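Local coordinates for protein taurocyamine kinase (Schistosoma mansoni, PDB 4WOD) that reversibly transfers phosphate between ATP and taurocyamine, acting as a duplicated, magnesium-dependent guanidino kinase, at residues Asn147-Ser150 and Thr151-Asn155; Ile207-Asn210 and Lys211-Phe215; Ile506-Glu509 and Gln510-Gly514; Lys604-Ile607 and Glu608-Ala612. The protein carries 4 engineered substitutions. All blocks are in the same frame, centred on the assembly; numbering follows the deposited sequence.

Interaction 1 of 4, residues Asn147-Ser150 and Thr151-Asn155; sequences NKIS and TALHN
T151 meets N147 one helical turn back, and both its hydroxyl and its backbone N are hydrogen-bonded to the same carbonyl. T151 OG1 lies 2.8 Å from N147 O, and T151 N lies 3.0 Å from N147 O. The two donors come from opposite faces of the carbonyl plane. The hydroxyl can do this because OG1 sits beside the backbone N (chi1 -64°), which folds it back along the helix axis. N147 O is therefore gripped twice on a side of the helix that is largely open to solvent. N147 and H154 are also exposed.

These residues form the C-terminal part of helix 139-154, in the first phosphagen kinase C-terminal catalytic domain. The helix packs across the antiparallel sheet of that domain. Its other side is buried and apolar. I149 CG2 faces L153 CG at 4.4 Å, a loose approach between the two side chains themselves. Their close neighbours are beyond the helix. I149 packs on I219, and L153 on V217 and I219, all of strand 215-219. A152 and L153 also touch L250 of helix 236-251. L153 CG turns back toward its own helix and comes within 3.5 Å of I149 O. The main chain of this turn is regular: L153 N is bonded to I149 O at 2.9 Å, and H154 N to S150 O at 2.9 Å.

Interaction 2 of 4, residues Ile207-Asn210 and Lys211-Phe215; sequences IFIN and KQKNF
N210 and K213 close a type I beta turn, with K213 N 3.0 Å from N210 O, and N210 N is bonded to F215 O at 3.2 Å where the two strands leave it. N210 fills the inside of this connection with its side chain. Its CG stands between the backbone N and the carbonyl carbon (chi1 68°), which swings the amide over the turn. OD1 takes N214 N at 3.1 Å, in the plane of the amide and on a lone pair. F215 N gives OD1 a second, weak bond. On the other branch, N210 ND2 makes a straight bond of 2.7 Å to N214 OD1, which lies close to the N210 amide plane. ND2 also donates to E159 O, so both ends of this buried amide are used. F215 CB rests 3.5 Å from N210 CG. Further along, F208 CE2 comes to the edge of the F215 ring, 4.2 Å from its CE2. Y160 meets F215 edge-to-face. K211 and K213 are exposed on the outside of the turn. Together these bonds make a tight beta hairpin joining the antiparallel strands 206-210 and 215-219 in the sheet of the first catalytic domain.

Interaction 3 of 4, residues Ile506-Glu509 and Gln510-Gly514; sequences IKLE and QVISG
Q510 lies along I506, one turn earlier in helix 502-517. This helix belongs to the second phosphagen kinase C-terminal catalytic domain, and the contact is an i to i+4 pairing along it. Q510 CB sits over the turn, 3.5 Å from K507 O. CG comes next and is tucked against the preceding turn, 3.2 Å from I506 O, because it stands beside the backbone N (chi1 -68°). From there the chain runs extended, back along the helix in the direction of I506. CD stays near I506 O. At the tip the amide divides: OE1 approaches K507 CA, while NE2 lies 3.7 Å from I506 CG2. The two side chains thus run side by side and point the same way. The long Q510 side chain is exposed; its CG and CD lie by the I506 carbonyl oxygen, and only its NE2 lies by the methyl.

On the buried side, L508 and I512 make the apolar contact. I512 CD1 reaches L508 CG at 3.8 Å and is equally close to L508 CD1. L508 also touches H587 in a neighbouring loop. E509 turns its carboxylate outward from the helix, where OE2 is hydrogen-bonded to Y527 OH of strand 525-529. S513 packs on the same tyrosine.

The carbonyl of E509 is held twice by S513. S513 N hydrogen-bonds to E509 O at 2.8 Å. S513 OG comes from the opposite face of the carbonyl plane and hydrogen-bonds to E509 O at 2.7 Å.

Interaction 4 of 4, residues Lys604-Ile607 and Glu608-Ala612; sequences KRLI and EGINA
K604 and E608 form a salt bridge one turn apart on helix 599-614, which packs on the antiparallel sheet of the second catalytic domain. K604 NZ is 2.7 Å from E608 OE2 and meets it on the syn side, 20° out of the carboxylate plane. The lysine chain is extended until its last bond, where it bends toward the acid (chi4 -65°). A water donates to E608 OE1 at 3.0 Å and makes a weak, longer bond to K604 NZ, so it spans the ion pair. The R605 guanidinium is bonded to E522, Q594 and T577.

Apolar contacts line a buried face. I610 CD1 is 3.9 Å from L606 CG, and the side chains cross at a slant. I607 CD1 adds a looser approach to I610 CD1 at 4.3 Å. L606 packs on I590 and S592 of strand 588-595 and on V485 of strand 480-489. V485 is predicted to belong to the ATP site. I610 rests on V487 of the same strand.

Backbone bonds hold the turns together. G609 N is bonded to R605 O, and N611 N to I607 O at 3.0 Å.

Last, the N611 side chain lies alongside I607, with N611 ND2 3.8 Å from I607 CG2.

Three of the four contacts are helical turns, and interaction 2 is a hairpin. Interactions 1 and 2 belong to the first repeat and touch directly: L153 CD1 packs on F208 CB at 3.5 Å, joining helix 139-154 to strand 206-210. Interactions 3 and 4 share the second repeat, on helices whose contacts lie about 8 Å apart at their nearest atoms, without touching. Interactions 1 and 3 occupy equivalent helices before the second strand of each sheet, and each has a hydroxyl that doubles a backbone bond: exposed T151 in one, buried S513 in the other. Interaction 4 is the most buried and alone has a salt bridge between its two segments. Interaction 2 relies on an asparagine amide.

Interaction 1 of 4, residues Asn147-Ser150 and Thr151-Asn155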
loop_
_atom_site.group_PDB
_atom_site.type_symbol
_atom_site.label_atom_id
_atom_site.label_comp_id
_atom_site.label_asym_id
_atom_site.label_seq_id
_atom_site.Cartn_x
_atom_site.Cartn_y
_atom_site.Cartn_z
ATOM N N ASN A 147 34.280 -3.735 -28.208
ATOM C CA ASN A 147 35.322 -2.944 -28.868
ATOM C C ASN A 147 34.763 -1.638 -29.427
ATOM O O ASN A 147 35.356 -0.569 -29.247
ATOM C CB ASN A 147 35.988 -3.729 -30.010
ATOM C CG ASN A 147 36.829 -4.910 -29.520
ATOM O OD1 ASN A 147 37.256 -4.962 -28.373
ATOM N ND2 ASN A 147 37.050 -5.871 -30.402
ATOM N N LYS A 148 33.631 -1.742 -30.117
ATOM C CA LYS A 148 32.931 -0.588 -30.659
ATOM C C LYS A 148 32.639 0.420 -29.551
ATOM O O LYS A 148 32.887 1.630 -29.691
ATOM C CB LYS A 148 31.633 -1.040 -31.334
ATOM C CG LYS A 148 30.979 -0.017 -32.257
ATOM C CD LYS A 148 29.586 -0.527 -32.691
ATOM C CE LYS A 148 29.174 0.028 -34.033
ATOM N NZ LYS A 148 29.855 -0.690 -35.160
ATOM N N ILE A 149 32.147 -0.087 -28.422
ATOM C CA ILE A 149 31.807 0.799 -27.310
ATOM C C ILE A 149 33.039 1.381 -26.597
ATOM O O ILE A 149 33.070 2.591 -26.294
ATOM C CB ILE A 149 30.902 0.071 -26.284
ATOM C CG1 ILE A 149 29.547 -0.230 -26.931
ATOM C CG2 ILE A 149 30.677 0.960 -25.076
ATOM C CD1 ILE A 149 28.643 -1.192 -26.150
ATOM N N SER A 150 34.049 0.556 -26.312
ATOM C CA SER A 150 35.230 1.093 -25.614
ATOM C C SER A 150 35.943 2.123 -26.482
ATOM O O SER A 150 36.545 3.064 -25.968
ATOM C CB SER A 150 36.207 -0.008 -25.208
ATOM O OG SER A 150 36.692 -0.690 -26.348
ATOM N N THR A 151 35.853 1.954 -27.794
ATOM C CA THR A 151 36.479 2.913 -28.706
ATOM C C THR A 151 35.781 4.274 -28.624
ATOM O O THR A 151 36.442 5.318 -28.590
ATOM C CB THR A 151 36.461 2.414 -30.162
ATOM O OG1 THR A 151 37.248 1.229 -30.281
ATOM C CG2 THR A 151 37.030 3.482 -31.100
ATOM N N ALA A 152 34.449 4.249 -28.595
ATOM C CA ALA A 152 33.634 5.445 -28.394
ATOM C C ALA A 152 33.936 6.101 -27.043
ATOM O O ALA A 152 33.995 7.327 -26.940
ATOM C CB ALA A 152 32.136 5.111 -28.496
ATOM N N LEU A 153 34.127 5.288 -26.010
ATOM C CA LEU A 153 34.420 5.829 -24.680
ATOM C C LEU A 153 35.809 6.445 -24.645
ATOM O O LEU A 153 36.039 7.432 -23.948
ATOM C CB LEU A 153 34.308 4.751 -23.603
ATOM C CG LEU A 153 32.911 4.244 -23.227
ATOM C CD1 LEU A 153 33.010 3.212 -22.121
ATOM C CD2 LEU A 153 32.056 5.414 -22.789
ATOM N N HIS A 154 36.740 5.864 -25.394
ATOM C CA HIS A 154 38.108 6.370 -25.413
ATOM C C HIS A 154 38.161 7.752 -26.042
ATOM O O HIS A 154 39.139 8.481 -25.874
ATOM C CB HIS A 154 39.033 5.413 -26.168
ATOM C CG HIS A 154 40.480 5.577 -25.819
ATOM N ND1 HIS A 154 41.035 6.795 -25.497
ATOM C CD2 HIS A 154 41.481 4.669 -25.721
ATOM C CE1 HIS A 154 42.319 6.636 -25.226
ATOM N NE2 HIS A 154 42.615 5.354 -25.354
ATOM N N ASN A 155 37.101 8.113 -26.759
ATOM C CA ASN A 155 37.062 9.372 -27.484
ATOM C C ASN A 155 36.290 10.483 -26.764
ATOM O O ASN A 155 36.097 11.565 -27.313
ATOM C CB ASN A 155 36.488 9.138 -28.884
ATOM C CG ASN A 155 37.435 8.332 -29.775
ATOM O OD1 ASN A 155 38.657 8.389 -29.610
ATOM N ND2 ASN A 155 36.875 7.574 -30.717
#

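Interaction 2 of 4, residues Ile207-Asn210 and Lys211-Phe215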
loop_
_atom_site.group_PDB
_atom_site.type_symbol
_atom_site.label_atom_id
_atom_site.label_comp_id
_atom_site.label_asym_id
_atom_site.label_seq_id
_atom_site.Cartn_x
_atom_site.Cartn_y
_atom_site.Cartn_z
ATOM N N ILE A 207 34.075 -2.356 -17.511
ATOM C CA ILE A 207 33.604 -1.109 -16.911
ATOM C C ILE A 207 34.546 0.033 -17.231
ATOM O O ILE A 207 35.746 -0.179 -17.442
ATOM C CB ILE A 207 33.459 -1.212 -15.364
ATOM C CG1 ILE A 207 34.818 -1.392 -14.696
ATOM C CG2 ILE A 207 32.562 -2.360 -14.973
ATOM C CD1 ILE A 207 34.755 -1.213 -13.193
ATOM N N PHE A 208 34.000 1.243 -17.258
ATOM C CA PHE A 208 34.788 2.440 -17.515
ATOM C C PHE A 208 34.531 3.455 -16.400
ATOM O O PHE A 208 33.377 3.683 -16.020
ATOM C CB PHE A 208 34.439 3.041 -18.885
ATOM C CG PHE A 208 35.178 4.325 -19.195
ATOM C CD1 PHE A 208 36.371 4.297 -19.901
ATOM C CD2 PHE A 208 34.689 5.556 -18.759
ATOM C CE1 PHE A 208 37.066 5.469 -20.179
ATOM C CE2 PHE A 208 35.375 6.735 -19.039
ATOM C CZ PHE A 208 36.561 6.693 -19.747
ATOM N N ILE A 209 35.608 4.049 -15.881
ATOM C CA ILE A 209 35.525 5.042 -14.815
ATOM C C ILE A 209 36.376 6.252 -15.171
ATOM O O ILE A 209 37.507 6.096 -15.645
ATOM C CB ILE A 209 36.014 4.492 -13.454
ATOM C CG1 ILE A 209 35.749 2.995 -13.327
ATOM C CG2 ILE A 209 35.415 5.287 -12.268
ATOM C CD1 ILE A 209 36.274 2.410 -12.054
ATOM N N ASN A 210 35.848 7.454 -14.952
ATOM C CA ASN A 210 36.651 8.646 -15.192
ATOM C C ASN A 210 37.534 8.938 -13.980
ATOM O O ASN A 210 37.386 8.318 -12.921
ATOM C CB ASN A 210 35.780 9.863 -15.560
ATOM C CG ASN A 210 34.907 10.376 -14.401
ATOM O OD1 ASN A 210 34.578 9.656 -13.454
ATOM N ND2 ASN A 210 34.491 11.631 -14.514
ATOM N N LYS A 211 38.478 9.856 -14.162
ATOM C CA LYS A 211 39.454 10.144 -13.121
ATOM C C LYS A 211 38.785 10.656 -11.855
ATOM O O LYS A 211 39.193 10.286 -10.761
ATOM C CB LYS A 211 40.494 11.139 -13.628
ATOM C CG LYS A 211 41.368 10.555 -14.727
ATOM C CD LYS A 211 42.549 11.455 -15.078
ATOM C CE LYS A 211 42.219 12.351 -16.266
ATOM N NZ LYS A 211 43.437 12.676 -17.062
ATOM N N GLN A 212 37.730 11.462 -11.998
ATOM C CA GLN A 212 37.037 12.023 -10.830
ATOM C C GLN A 212 36.126 11.018 -10.139
ATOM O O GLN A 212 35.533 11.333 -9.114
ATOM C CB GLN A 212 36.190 13.247 -11.214
ATOM C CG GLN A 212 36.914 14.369 -11.924
ATOM C CD GLN A 212 36.802 14.250 -13.428
ATOM O OE1 GLN A 212 37.340 13.311 -14.035
ATOM N NE2 GLN A 212 36.091 15.197 -14.047
ATOM N N LYS A 213 35.984 9.828 -10.720
ATOM C CA LYS A 213 35.144 8.768 -10.151
ATOM C C LYS A 213 33.688 9.193 -9.902
ATOM O O LYS A 213 33.061 8.756 -8.939
ATOM C CB LYS A 213 35.760 8.248 -8.850
ATOM C CG LYS A 213 37.209 7.776 -9.006
ATOM C CD LYS A 213 37.630 6.818 -7.903
ATOM C CE LYS A 213 39.091 6.393 -8.100
ATOM N NZ LYS A 213 39.505 5.248 -7.230
ATOM N N ASN A 214 33.163 10.046 -10.775
ATOM C CA ASN A 214 31.767 10.465 -10.711
ATOM C C ASN A 214 31.009 10.112 -12.006
ATOM O O ASN A 214 29.890 10.582 -12.229
ATOM C CB ASN A 214 31.678 11.971 -10.427
ATOM C CG ASN A 214 32.359 12.806 -11.492
ATOM O OD1 ASN A 214 32.673 12.306 -12.574
ATOM N ND2 ASN A 214 32.571 14.089 -11.203
ATOM N N PHE A 215 31.645 9.293 -12.843
ATOM C CA PHE A 215 31.118 8.853 -14.138
ATOM C C PHE A 215 31.547 7.418 -14.347
ATOM O O PHE A 215 32.727 7.098 -14.267
ATOM C CB PHE A 215 31.622 9.735 -15.279
ATOM C CG PHE A 215 31.116 9.326 -16.650
ATOM C CD1 PHE A 215 29.836 9.680 -17.065
ATOM C CD2 PHE A 215 31.931 8.618 -17.530
ATOM C CE1 PHE A 215 29.365 9.313 -18.329
ATOM C CE2 PHE A 215 31.472 8.246 -18.794
ATOM C CZ PHE A 215 30.187 8.600 -19.195
#

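Interaction 3 of 4, residues Ile506-Glu509 and Gln510-Gly514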
loop_
_atom_site.group_PDB
_atom_site.type_symbol
_atom_site.label_atom_id
_atom_site.label_comp_id
_atom_site.label_asym_id
_atom_site.label_seq_id
_atom_site.Cartn_x
_atom_site.Cartn_y
_atom_site.Cartn_z
ATOM N N ILE A 506 0.637 -5.274 22.824
ATOM C CA ILE A 506 1.006 -6.514 23.496
ATOM C C ILE A 506 0.377 -6.575 24.878
ATOM O O ILE A 506 -0.150 -7.618 25.294
ATOM C CB ILE A 506 2.549 -6.661 23.622
ATOM C CG1 ILE A 506 3.188 -6.767 22.238
ATOM C CG2 ILE A 506 2.912 -7.860 24.469
ATOM C CD1 ILE A 506 4.714 -6.683 22.263
ATOM N N LYS A 507 0.428 -5.461 25.601
ATOM C CA LYS A 507 -0.172 -5.447 26.925
ATOM C C LYS A 507 -1.699 -5.533 26.821
ATOM O O LYS A 507 -2.325 -6.271 27.586
ATOM C CB LYS A 507 0.251 -4.204 27.717
ATOM C CG LYS A 507 -0.436 -4.153 29.095
ATOM C CD LYS A 507 0.413 -3.478 30.170
ATOM C CE LYS A 507 -0.172 -3.722 31.557
ATOM N NZ LYS A 507 0.659 -3.109 32.635
ATOM N N LEU A 508 -2.286 -4.817 25.856
ATOM C CA LEU A 508 -3.738 -4.842 25.642
ATOM C C LEU A 508 -4.201 -6.271 25.397
ATOM O O LEU A 508 -5.228 -6.715 25.927
ATOM C CB LEU A 508 -4.147 -3.971 24.452
ATOM C CG LEU A 508 -5.663 -3.995 24.194
ATOM C CD1 LEU A 508 -6.414 -3.327 25.342
ATOM C CD2 LEU A 508 -6.030 -3.355 22.872
ATOM N N GLU A 509 -3.419 -6.987 24.598
ATOM C CA GLU A 509 -3.802 -8.331 24.181
ATOM C C GLU A 509 -3.730 -9.283 25.378
ATOM O O GLU A 509 -4.563 -10.183 25.516
ATOM C CB GLU A 509 -2.909 -8.807 23.038
ATOM C CG GLU A 509 -3.205 -10.231 22.564
ATOM C CD GLU A 509 -2.180 -10.725 21.563
ATOM O OE1 GLU A 509 -0.963 -10.512 21.792
ATOM O OE2 GLU A 509 -2.583 -11.319 20.535
ATOM N N GLN A 510 -2.756 -9.063 26.254
ATOM C CA GLN A 510 -2.643 -9.865 27.477
ATOM C C GLN A 510 -3.843 -9.668 28.403
ATOM O O GLN A 510 -4.376 -10.645 28.963
ATOM C CB GLN A 510 -1.340 -9.534 28.227
ATOM C CG GLN A 510 -0.089 -9.975 27.483
ATOM C CD GLN A 510 1.197 -9.399 28.070
ATOM O OE1 GLN A 510 1.164 -8.563 28.975
ATOM N NE2 GLN A 510 2.336 -9.846 27.547
ATOM N N VAL A 511 -4.267 -8.412 28.569
ATOM C CA VAL A 511 -5.468 -8.094 29.354
ATOM C C VAL A 511 -6.696 -8.786 28.776
ATOM O O VAL A 511 -7.402 -9.517 29.484
ATOM C CB VAL A 511 -5.739 -6.552 29.412
ATOM C CG1 VAL A 511 -7.173 -6.239 29.902
ATOM C CG2 VAL A 511 -4.700 -5.837 30.271
ATOM N N ILE A 512 -6.946 -8.560 27.489
ATOM C CA ILE A 512 -8.172 -9.034 26.842
ATOM C C ILE A 512 -8.185 -10.561 26.670
ATOM O O ILE A 512 -9.206 -11.207 26.971
ATOM C CB ILE A 512 -8.372 -8.358 25.446
ATOM C CG1 ILE A 512 -8.723 -6.877 25.618
ATOM C CG2 ILE A 512 -9.455 -9.054 24.668
ATOM C CD1 ILE A 512 -8.819 -6.124 24.303
ATOM N N SER A 513 -7.079 -11.145 26.199
ATOM C CA SER A 513 -7.070 -12.598 25.932
ATOM C C SER A 513 -7.175 -13.377 27.247
ATOM O O SER A 513 -7.848 -14.409 27.313
ATOM C CB SER A 513 -5.829 -13.039 25.156
ATOM O OG SER A 513 -4.642 -12.861 25.910
ATOM N N GLY A 514 -6.537 -12.862 28.289
ATOM C CA GLY A 514 -6.699 -13.408 29.625
ATOM C C GLY A 514 -8.158 -13.527 30.035
ATOM O O GLY A 514 -8.578 -14.566 30.537
#

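Interaction 4 of 4, residues Lys604-Ile607 and Glu608-Ala612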
loop_
_atom_site.group_PDB
_atom_site.type_symbol
_atom_site.label_atom_id
_atom_site.label_comp_id
_atom_site.label_asym_id
_atom_site.label_seq_id
_atom_site.Cartn_x
_atom_site.Cartn_y
_atom_site.Cartn_z
ATOM N N LYS A 604 -29.352 -11.811 24.343
ATOM C CA LYS A 604 -29.049 -12.353 25.655
ATOM C C LYS A 604 -27.588 -12.834 25.725
ATOM O O LYS A 604 -26.862 -12.457 26.639
ATOM C CB LYS A 604 -30.010 -13.499 25.990
ATOM C CG LYS A 604 -29.886 -14.024 27.431
ATOM C CD LYS A 604 -31.072 -14.913 27.812
ATOM C CE LYS A 604 -30.888 -15.535 29.194
ATOM N NZ LYS A 604 -29.726 -16.458 29.189
ATOM N N ARG A 605 -27.163 -13.636 24.746
ATOM C CA ARG A 605 -25.791 -14.141 24.697
ATOM C C ARG A 605 -24.789 -12.986 24.622
ATOM O O ARG A 605 -23.799 -12.969 25.347
ATOM C CB ARG A 605 -25.600 -15.087 23.498
ATOM C CG ARG A 605 -24.243 -15.748 23.441
ATOM C CD ARG A 605 -24.227 -16.889 22.420
ATOM N NE ARG A 605 -24.730 -16.451 21.127
ATOM C CZ ARG A 605 -25.872 -16.850 20.580
ATOM N NH1 ARG A 605 -26.634 -17.744 21.194
ATOM N NH2 ARG A 605 -26.239 -16.365 19.403
ATOM N N LEU A 606 -25.057 -12.015 23.748
ATOM C CA LEU A 606 -24.214 -10.822 23.710
ATOM C C LEU A 606 -24.087 -10.144 25.080
ATOM O O LEU A 606 -22.967 -9.907 25.535
ATOM C CB LEU A 606 -24.733 -9.799 22.701
ATOM C CG LEU A 606 -23.808 -8.569 22.662
ATOM C CD1 LEU A 606 -22.337 -8.974 22.353
ATOM C CD2 LEU A 606 -24.295 -7.547 21.658
ATOM N N ILE A 607 -25.206 -9.817 25.733
ATOM C CA ILE A 607 -25.141 -9.050 26.990
ATOM C C ILE A 607 -24.342 -9.803 28.063
ATOM O O ILE A 607 -23.508 -9.230 28.784
ATOM C CB ILE A 607 -26.560 -8.694 27.542
ATOM C CG1 ILE A 607 -27.370 -7.906 26.505
ATOM C CG2 ILE A 607 -26.453 -7.915 28.858
ATOM C CD1 ILE A 607 -26.637 -6.735 25.900
ATOM N N GLU A 608 -24.567 -11.105 28.138
ATOM C CA GLU A 608 -23.900 -11.917 29.128
ATOM C C GLU A 608 -22.402 -11.977 28.846
ATOM O O GLU A 608 -21.599 -12.005 29.775
ATOM C CB GLU A 608 -24.505 -13.317 29.159
ATOM C CG GLU A 608 -25.902 -13.335 29.764
ATOM C CD GLU A 608 -26.591 -14.670 29.579
ATOM O OE1 GLU A 608 -25.983 -15.577 28.956
ATOM O OE2 GLU A 608 -27.746 -14.798 30.043
ATOM N N GLY A 609 -22.031 -11.948 27.567
ATOM C CA GLY A 609 -20.630 -11.937 27.195
ATOM C C GLY A 609 -19.933 -10.625 27.519
ATOM O O GLY A 609 -18.767 -10.593 27.922
ATOM N N ILE A 610 -20.645 -9.530 27.306
ATOM C CA ILE A 610 -20.090 -8.206 27.605
ATOM C C ILE A 610 -19.823 -8.089 29.104
ATOM O O ILE A 610 -18.735 -7.664 29.540
ATOM C CB ILE A 610 -21.044 -7.064 27.173
ATOM C CG1 ILE A 610 -21.388 -7.130 25.676
ATOM C CG2 ILE A 610 -20.454 -5.689 27.543
ATOM C CD1 ILE A 610 -22.416 -6.075 25.268
ATOM N N ASN A 611 -20.819 -8.478 29.890
ATOM C CA ASN A 611 -20.680 -8.462 31.334
ATOM C C ASN A 611 -19.517 -9.327 31.825
ATOM O O ASN A 611 -18.776 -8.912 32.700
ATOM C CB ASN A 611 -21.990 -8.894 31.995
ATOM C CG ASN A 611 -23.067 -7.828 31.884
ATOM O OD1 ASN A 611 -22.766 -6.644 31.683
ATOM N ND2 ASN A 611 -24.326 -8.236 32.000
ATOM N N ALA A 612 -19.358 -10.522 31.251
ATOM C CA ALA A 612 -18.290 -11.435 31.662
ATOM C C ALA A 612 -16.897 -10.848 31.367
ATOM O O ALA A 612 -15.994 -10.900 32.195
ATOM C CB ALA A 612 -18.458 -12.790 30.968
HETATM O O HOH W 1 -27.383 -16.971 26.678
#